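Local atomic coordinates of TRAP dicarboxylate transporter-DctP subunit (Rhodobacter sphaeroides, PDB entry 4PE3), a protein that probably binds an organic-acid solute in the bacterial periplasm and delivers it to a TRAP-type membrane transporter. Residues A[179-184]-A[237-242]; A[185-190]-A[309-314]. All coordinates share one frame; numbering follows the deposited sequence.

Contact 1 of 2, residues A[179-184]-A[237-242]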
loop_
_atom_site.group_PDB
_atom_site.type_symbol
_atom_site.label_atom_id
_atom_site.label_comp_id
_atom_site.label_asym_id
_atom_site.label_seq_id
_atom_site.Cartn_x
_atom_site.Cartn_y
_atom_site.Cartn_z
ATOM N N GLY A 179 -1.839 -10.270 -11.973
ATOM C CA GLY A 179 -0.592 -9.532 -11.977
ATOM C C GLY A 179 0.416 -10.016 -10.949
ATOM O O GLY A 179 0.554 -11.207 -10.694
ATOM N N LEU A 180 1.127 -9.076 -10.351
ATOM C CA LEU A 180 2.266 -9.426 -9.520
ATOM C C LEU A 180 1.857 -10.270 -8.313
ATOM O O LEU A 180 2.584 -11.185 -7.938
ATOM C CB LEU A 180 3.015 -8.165 -9.093
ATOM C CG LEU A 180 4.303 -8.378 -8.303
ATOM C CD1 LEU A 180 5.338 -9.196 -9.084
ATOM C CD2 LEU A 180 4.858 -7.007 -7.920
ATOM N N ILE A 181 0.709 -10.013 -7.703
ATOM C CA ILE A 181 0.296 -10.851 -6.569
ATOM C C ILE A 181 0.132 -12.307 -6.995
ATOM O O ILE A 181 0.722 -13.204 -6.389
ATOM C CB ILE A 181 -0.980 -10.336 -5.877
ATOM C CG1 ILE A 181 -0.684 -8.990 -5.232
ATOM C CG2 ILE A 181 -1.455 -11.322 -4.825
ATOM C CD1 ILE A 181 -1.932 -8.233 -4.779
ATOM N N ALA A 182 -0.672 -12.573 -8.021
ATOM C CA ALA A 182 -0.816 -13.939 -8.507
ATOM C C ALA A 182 0.533 -14.537 -8.920
ATOM O O ALA A 182 0.790 -15.722 -8.643
ATOM C CB ALA A 182 -1.792 -14.002 -9.670
ATOM N N ASN A 183 1.376 -13.746 -9.591
ATOM C CA ASN A 183 2.630 -14.268 -10.104
ATOM C C ASN A 183 3.581 -14.657 -8.983
ATOM O O ASN A 183 4.281 -15.667 -9.101
ATOM C CB ASN A 183 3.272 -13.273 -11.065
ATOM C CG ASN A 183 2.479 -13.127 -12.348
ATOM O OD1 ASN A 183 1.677 -13.993 -12.696
ATOM N ND2 ASN A 183 2.693 -12.023 -13.059
ATOM N N VAL A 184 3.598 -13.899 -7.890
ATOM C CA VAL A 184 4.385 -14.253 -6.712
ATOM C C VAL A 184 3.835 -15.522 -6.050
ATOM O O VAL A 184 4.601 -16.436 -5.728
ATOM C CB VAL A 184 4.468 -13.096 -5.712
ATOM C CG1 VAL A 184 5.078 -13.525 -4.400
ATOM C CG2 VAL A 184 5.305 -11.961 -6.310
ATOM N N PHE A 237 2.014 -10.695 4.786
ATOM C CA PHE A 237 3.348 -10.842 4.211
ATOM C C PHE A 237 3.408 -10.485 2.736
ATOM O O PHE A 237 4.430 -10.750 2.097
ATOM C CB PHE A 237 3.871 -12.281 4.407
ATOM C CG PHE A 237 2.955 -13.330 3.865
ATOM C CD1 PHE A 237 2.987 -13.660 2.534
ATOM C CD2 PHE A 237 2.033 -13.965 4.690
ATOM C CE1 PHE A 237 2.139 -14.604 2.015
ATOM C CE2 PHE A 237 1.158 -14.892 4.175
ATOM C CZ PHE A 237 1.199 -15.209 2.835
ATOM N N HIS A 238 2.368 -9.874 2.164
ATOM C CA HIS A 238 2.399 -9.718 0.722
ATOM C C HIS A 238 1.858 -8.447 0.089
ATOM O O HIS A 238 2.282 -8.127 -1.016
ATOM C CB HIS A 238 1.790 -10.931 0.035
ATOM C CG HIS A 238 0.326 -10.809 -0.191
ATOM N ND1 HIS A 238 -0.608 -11.031 0.796
ATOM C CD2 HIS A 238 -0.366 -10.449 -1.296
ATOM C CE1 HIS A 238 -1.814 -10.803 0.310
ATOM N NE2 HIS A 238 -1.696 -10.463 -0.962
ATOM N N SER A 239 0.945 -7.707 0.722
ATOM C CA SER A 239 0.316 -6.574 0.062
ATOM C C SER A 239 0.239 -5.353 0.976
ATOM O O SER A 239 -0.412 -5.396 2.025
ATOM C CB SER A 239 -1.077 -6.933 -0.414
ATOM O OG SER A 239 -1.617 -5.783 -1.067
ATOM N N LEU A 240 0.902 -4.270 0.593
ATOM C CA LEU A 240 0.944 -3.058 1.379
ATOM C C LEU A 240 0.945 -1.892 0.384
ATOM O O LEU A 240 2.015 -1.425 -0.028
ATOM C CB LEU A 240 2.190 -3.047 2.273
ATOM C CG LEU A 240 2.178 -2.106 3.481
ATOM C CD1 LEU A 240 3.310 -2.460 4.465
ATOM C CD2 LEU A 240 2.297 -0.676 3.031
ATOM N N PRO A 241 -0.237 -1.438 -0.046
ATOM C CA PRO A 241 -0.289 -0.437 -1.115
ATOM C C PRO A 241 0.238 0.945 -0.717
ATOM O O PRO A 241 0.021 1.421 0.390
ATOM C CB PRO A 241 -1.776 -0.352 -1.459
ATOM C CG PRO A 241 -2.379 -1.611 -0.919
ATOM C CD PRO A 241 -1.561 -2.005 0.259
ATOM N N LEU A 242 0.935 1.586 -1.650
ATOM C CA LEU A 242 1.475 2.934 -1.473
ATOM C C LEU A 242 0.460 3.954 -1.959
ATOM O O LEU A 242 0.016 3.895 -3.101
ATOM C CB LEU A 242 2.782 3.082 -2.262
ATOM C CG LEU A 242 3.678 4.284 -2.014
ATOM C CD1 LEU A 242 5.095 4.055 -2.510
ATOM C CD2 LEU A 242 3.100 5.484 -2.720
#
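Ile181 and His238 form the close part of this contact, which joins the first turn of helix 180-187 to the loop leading into strand 243-248 in this family 7 solute-binding protein. Ile181 CG2 lies 3.8 Å from His238 CD2 and 4.0 Å from His238 NE2. The methyl thus straddles the CD2-NE2 bond obliquely, the side chains crossing at about a right angle. With CG1 beside the backbone N (chi1 -66°), Ile181 has CG2 anti to that N and facing the ring, while CD1 points on toward Ser239. There the fit is looser: Ile181 CD1 stands 4.5 Å from Ser239 OG, and Ile181 remains partly exposed whereas His238 and Ser239 are buried. Ser239 CB lies 3.6 Å above the plane of the His238 ring, offset toward its rim. The imidazole is fixed by a hydrogen bond between His238 NE2 and Asp213 OD2, and Ser239 OG is held by Asn111. Asp213, with Glu155 and Tyr214, binds a zinc ion; a zinc ion also lies about 4 Å from the Ser239 side chain. His238 is thus a second-shell residue of the Asp213 site, and the Ile181 methyl packs on its ring without competing for the polar atom.

Contact 2 of 2, residues A[185-190]-A[309-314]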
loop_
_atom_site.group_PDB
_atom_site.type_symbol
_atom_site.label_atom_id
_atom_site.label_comp_id
_atom_site.label_asym_id
_atom_site.label_seq_id
_atom_site.Cartn_x
_atom_site.Cartn_y
_atom_site.Cartn_z
ATOM N N PHE A 185 2.519 -15.625 -5.864
ATOM C CA PHE A 185 1.970 -16.850 -5.284
ATOM C C PHE A 185 2.276 -18.058 -6.154
ATOM O O PHE A 185 2.642 -19.106 -5.626
ATOM C CB PHE A 185 0.475 -16.722 -4.928
ATOM C CG PHE A 185 0.252 -16.012 -3.621
ATOM C CD1 PHE A 185 0.604 -16.622 -2.432
ATOM C CD2 PHE A 185 -0.267 -14.734 -3.567
ATOM C CE1 PHE A 185 0.419 -15.985 -1.223
ATOM C CE2 PHE A 185 -0.437 -14.102 -2.341
ATOM C CZ PHE A 185 -0.082 -14.724 -1.187
ATOM N N ALA A 186 2.173 -17.917 -7.473
ATOM C CA ALA A 186 2.553 -19.011 -8.369
ATOM C C ALA A 186 4.029 -19.376 -8.249
ATOM O O ALA A 186 4.372 -20.556 -8.289
ATOM C CB ALA A 186 2.220 -18.669 -9.788
ATOM N N ALA A 187 4.898 -18.377 -8.112
ATOM C CA ALA A 187 6.319 -18.633 -7.955
ATOM C C ALA A 187 6.598 -19.387 -6.650
ATOM O O ALA A 187 7.579 -20.135 -6.549
ATOM C CB ALA A 187 7.071 -17.312 -7.980
ATOM N N ALA A 188 5.742 -19.192 -5.652
ATOM C CA ALA A 188 5.831 -19.905 -4.378
ATOM C C ALA A 188 5.194 -21.299 -4.441
ATOM O O ALA A 188 5.188 -22.021 -3.456
ATOM C CB ALA A 188 5.161 -19.102 -3.268
ATOM N N GLY A 189 4.676 -21.668 -5.599
ATOM C CA GLY A 189 4.091 -22.984 -5.766
ATOM C C GLY A 189 2.624 -23.063 -5.408
ATOM O O GLY A 189 2.057 -24.157 -5.425
ATOM N N ALA A 190 2.001 -21.934 -5.077
ATOM C CA ALA A 190 0.565 -21.912 -4.840
ATOM C C ALA A 190 -0.167 -21.895 -6.177
ATOM O O ALA A 190 0.448 -21.756 -7.241
ATOM C CB ALA A 190 0.190 -20.723 -4.002
ATOM N N ARG A 309 10.354 -12.928 0.645
ATOM C CA ARG A 309 10.984 -11.877 -0.168
ATOM C C ARG A 309 11.826 -12.434 -1.300
ATOM O O ARG A 309 11.828 -11.912 -2.408
ATOM C CB ARG A 309 11.895 -10.969 0.656
ATOM C CG ARG A 309 11.158 -10.149 1.650
ATOM C CD ARG A 309 12.035 -9.061 2.240
ATOM N NE ARG A 309 11.244 -8.380 3.240
ATOM C CZ ARG A 309 11.107 -8.767 4.503
ATOM N NH1 ARG A 309 11.811 -9.792 4.975
ATOM N NH2 ARG A 309 10.292 -8.083 5.303
ATOM N N GLY A 310 12.558 -13.494 -1.004
ATOM C CA GLY A 310 13.437 -14.088 -1.991
ATOM C C GLY A 310 12.659 -14.687 -3.144
ATOM O O GLY A 310 13.055 -14.587 -4.298
ATOM N N ILE A 311 11.529 -15.312 -2.843
ATOM C CA ILE A 311 10.702 -15.841 -3.911
ATOM C C ILE A 311 10.135 -14.675 -4.724
ATOM O O ILE A 311 10.149 -14.690 -5.945
ATOM C CB ILE A 311 9.570 -16.714 -3.354
ATOM C CG1 ILE A 311 10.151 -18.046 -2.900
ATOM C CG2 ILE A 311 8.520 -16.966 -4.405
ATOM C CD1 ILE A 311 9.751 -18.438 -1.525
ATOM N N ALA A 312 9.631 -13.669 -4.027
ATOM C CA ALA A 312 9.003 -12.530 -4.678
ATOM C C ALA A 312 10.002 -11.781 -5.562
ATOM O O ALA A 312 9.651 -11.293 -6.645
ATOM C CB ALA A 312 8.419 -11.616 -3.628
ATOM N N ARG A 313 11.244 -11.719 -5.107
ATOM C CA ARG A 313 12.292 -10.986 -5.823
ATOM C C ARG A 313 12.446 -11.491 -7.252
ATOM O O ARG A 313 12.691 -10.717 -8.167
ATOM C CB ARG A 313 13.623 -11.092 -5.083
ATOM C CG ARG A 313 14.773 -10.266 -5.714
ATOM C CD ARG A 313 16.115 -10.969 -5.545
ATOM N NE ARG A 313 16.088 -12.315 -6.106
ATOM C CZ ARG A 313 16.129 -12.600 -7.405
ATOM N NH1 ARG A 313 16.211 -11.632 -8.295
ATOM N NH2 ARG A 313 16.081 -13.868 -7.808
ATOM N N GLY A 314 12.335 -12.799 -7.450
ATOM C CA GLY A 314 12.396 -13.343 -8.793
ATOM C C GLY A 314 11.326 -12.749 -9.699
ATOM O O GLY A 314 11.539 -12.533 -10.891
#
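Phe185 O accepts two backbone N-H groups at the end of helix 180-187, and one of them belongs to Ala188, which packs on Ile311 of helix 302-320. The stronger bond comes from Ala190 N, 3.0 Å from Phe185 O; the bond from Ala188 N is weak. Gly189 N adds a 2.9 Å bond to Ala186 O. Together with the positive phi of Gly189 (88°), the bonds from Ala190 and Gly189 define a Schellman motif, which ends the helix just where the other helix passes.

Between the segments the evidence is a single methyl. Ile311 CG2 lies 3.8 Å from both Ala187 C and Ala188 N, so it rests against the peptide bond between the two alanines. Both alanine methyls also touch it: Ala187 CB, whose bond from the backbone is directed at helix 302-320, is 3.9 Å from Ile311 CG2, and Ala188 CB is 4.1 Å from it. In Ile311 the first torsion (chi1 -75°) leaves CG2 anti to the backbone N, the branch that reaches the helix end. The other branch stands farther off, Ile311 CD1 being 5.0 Å from Ala188 CB.

Val166 of a loop also touches Ile311, and Gly171 is hydrogen-bonded through its backbone to Gly189. Ala188 is buried, but Ala187 is exposed, marking the outer margin. Small alanine methyls let the isoleucine approach the backbone itself, so between 185-190 and 309-314 the contact is van der Waals packing, while the N-H groups of Ala188, Gly189 and Ala190 are bonded within the turn, the one from Ala188 only weakly.

In the fold
Contact 1 and contact 2 are made by the first turn of helix 180-187 and by its C-terminal end with the residue after it, which meet loop 237-242 and helix 302-320. Contact 1 is buried, its centre about 9 Å from the centre of the chain, and combines an isoleucine methyl with a histidine tied to a zinc ligand. Contact 2, its centre about 19 Å from that point, is partly buried and has no polar bonds between its segments. The two centres are about 10 Å apart and the contacts touch: the ring of Phe185 packs edge-to-face with His238, and Val184 CG1 lies 3.9 Å from Ala312 CB. Aromatic and aliphatic packing thus continues from the interior toward the surface.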